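Local coordinates for centromeric protein-C, isoform A (Drosophila melanogaster, PDB 6O2K) that forms a dimer through its cupin domain at the kinetochore of regional centromeres and probably acts as an adaptor between chromatin and other proteins, at the interface of chains A and B. Coordinates in Å, arbitrary orientation; residue numbers count along the deposited sequence, not the author numbering. Chains: chain A/B, Centromeric protein-C, isoform A.

The interface of chains A and B. Residues chain A 36, 38, 56-58, 64; chain B 86, 88, 116, 118.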
loop_
_atom_site.group_PDB
_atom_site.type_symbol
_atom_site.label_atom_id
_atom_site.label_comp_id
_atom_site.label_asym_id
_atom_site.label_seq_id
_atom_site.Cartn_x
_atom_site.Cartn_y
_atom_site.Cartn_z
ATOM N N SER A 36 5.647 16.077 7.367
ATOM C CA SER A 36 4.805 15.373 6.407
ATOM C C SER A 36 5.358 13.989 6.072
ATOM O O SER A 36 4.596 13.111 5.663
ATOM C CB SER A 36 4.665 16.191 5.118
ATOM O OG SER A 36 4.261 17.536 5.406
ATOM N N SER A 38 6.912 10.334 6.855
ATOM C CA SER A 38 7.077 9.276 7.841
ATOM C C SER A 38 7.897 8.163 7.198
ATOM O O SER A 38 7.437 7.514 6.248
ATOM C CB SER A 38 5.725 8.750 8.327
ATOM O OG SER A 38 5.909 7.858 9.420
ATOM N N TYR A 56 2.385 4.316 10.373
ATOM C CA TYR A 56 3.103 5.536 10.034
ATOM C C TYR A 56 2.635 6.673 10.934
ATOM O O TYR A 56 1.507 6.673 11.432
ATOM C CB TYR A 56 2.874 5.914 8.564
ATOM C CG TYR A 56 3.533 4.965 7.603
ATOM C CD1 TYR A 56 4.887 5.065 7.327
ATOM C CD2 TYR A 56 2.802 3.963 6.974
ATOM C CE1 TYR A 56 5.498 4.183 6.460
ATOM C CE2 TYR A 56 3.402 3.082 6.115
ATOM C CZ TYR A 56 4.746 3.189 5.863
ATOM O OH TYR A 56 5.349 2.299 4.991
ATOM N N ASN A 57 3.521 7.640 11.152
ATOM C CA ASN A 57 3.117 8.899 11.767
ATOM C C ASN A 57 2.351 9.737 10.747
ATOM O O ASN A 57 2.919 10.194 9.748
ATOM C CB ASN A 57 4.332 9.660 12.274
ATOM C CG ASN A 57 3.968 11.042 12.755
ATOM O OD1 ASN A 57 3.928 12.006 11.977
ATOM N ND2 ASN A 57 3.660 11.143 14.032
ATOM N N THR A 58 1.054 9.908 10.970
ATOM C CA THR A 58 0.209 10.753 10.142
ATOM C C THR A 58 -0.444 11.791 11.046
ATOM O O THR A 58 -0.513 11.610 12.267
ATOM C CB THR A 58 -0.861 9.933 9.396
ATOM O OG1 THR A 58 -1.517 9.066 10.322
ATOM C CG2 THR A 58 -0.228 9.077 8.262
ATOM N N LEU A 64 -2.790 4.763 8.578
ATOM C CA LEU A 64 -2.116 3.940 7.575
ATOM C C LEU A 64 -1.082 3.080 8.280
ATOM O O LEU A 64 -0.146 3.618 8.878
ATOM C CB LEU A 64 -1.445 4.811 6.501
ATOM C CG LEU A 64 -0.700 4.044 5.398
ATOM C CD1 LEU A 64 -1.689 3.208 4.579
ATOM C CD2 LEU A 64 0.042 4.997 4.466
ATOM N N LYS B 86 -1.613 10.450 0.210
ATOM C CA LYS B 86 -0.376 9.930 0.764
ATOM C C LYS B 86 0.373 9.234 -0.366
ATOM O O LYS B 86 -0.228 8.478 -1.133
ATOM C CB LYS B 86 -0.647 8.945 1.909
ATOM C CG LYS B 86 -1.433 9.553 3.062
ATOM C CD LYS B 86 -1.625 8.610 4.229
ATOM C CE LYS B 86 -2.533 9.268 5.287
ATOM N NZ LYS B 86 -3.909 9.525 4.789
ATOM N N LEU B 88 3.364 6.597 -1.057
ATOM C CA LEU B 88 4.087 5.539 -0.361
ATOM C C LEU B 88 4.915 4.764 -1.375
ATOM O O LEU B 88 4.355 4.128 -2.279
ATOM C CB LEU B 88 3.107 4.616 0.369
ATOM C CG LEU B 88 3.649 3.377 1.075
ATOM C CD1 LEU B 88 4.633 3.760 2.167
ATOM C CD2 LEU B 88 2.477 2.604 1.660
ATOM N N MET B 116 6.797 7.231 3.264
ATOM C CA MET B 116 5.537 7.870 2.907
ATOM C C MET B 116 5.606 9.378 3.151
ATOM O O MET B 116 6.297 9.852 4.061
ATOM C CB MET B 116 4.367 7.270 3.720
ATOM C CG MET B 116 2.997 7.785 3.321
ATOM S SD MET B 116 2.519 9.143 4.425
ATOM C CE MET B 116 2.337 8.219 5.925
ATOM N N GLU B 118 2.713 12.717 3.390
ATOM C CA GLU B 118 1.338 13.183 3.438
ATOM C C GLU B 118 1.270 14.530 2.714
ATOM O O GLU B 118 2.032 15.448 3.040
ATOM C CB GLU B 118 0.893 13.322 4.905
ATOM C CG GLU B 118 -0.603 13.274 5.169
ATOM C CD GLU B 118 -0.936 13.065 6.660
ATOM O OE1 GLU B 118 -0.024 13.118 7.513
ATOM O OE2 GLU B 118 -2.121 12.843 6.972
#
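The main-chain N of A:Ser38 donates to the carbonyl O of B:Met116 at 2.9 Å, with 161° at the hydrogen, and the reciprocal bond runs from B:Met116 N to A:Ser38 O. This paired exchange is an antiparallel beta bridge that joins strand 37-38 of one cupin domain to strand 116-119 of the other, and a further backbone bond, from B:Glu118 N to A:Ser36 O (3.0 Å), extends the pairing. The two-fold symmetry of the dimer repeats the patch with the chains exchanged.

B:Met116 has the most surface hidden of the residues here, 65 Å². Its CG lies anti to the backbone N (chi1 -175°), and bends at the next two torsions bring the terminal methyl CE against chain A, 3.5 Å from A:Tyr56 CB and 3.6 Å from A:Thr58 CG2. Its CB stands over one face of the A:Tyr56 ring, offset toward the rim, while A:Ser38 OG lies at the ring edge in plane. That same hydroxyl accepts a hydrogen bond from A:Asn57 N, tying the residue after the tyrosine to the bridging strand. At the far end of the ring, methyl CD1 of B:Leu88 meets A:Tyr56 CZ at 3.7 Å, the two side chains crossing at about a right angle. An alanine in place of A:Tyr56 would keep the CB that meets the methionine methyl but would probably open a gap where the ring lay against B:Met116 CB and leave B:Leu88 CD1 without this neighbour, freer to turn.

Beyond the methionine, the aliphatic part of B:Lys86 continues the apolar packing: its CE lies 3.8 Å from A:Thr58 CG2, and its CD passes A:Leu64 CD2 at 4.0 Å, lysine and leucine running in opposite directions. The extended B:Glu118 brings its carboxylate alongside A:Thr58, OE1 being 3.5 Å from CA.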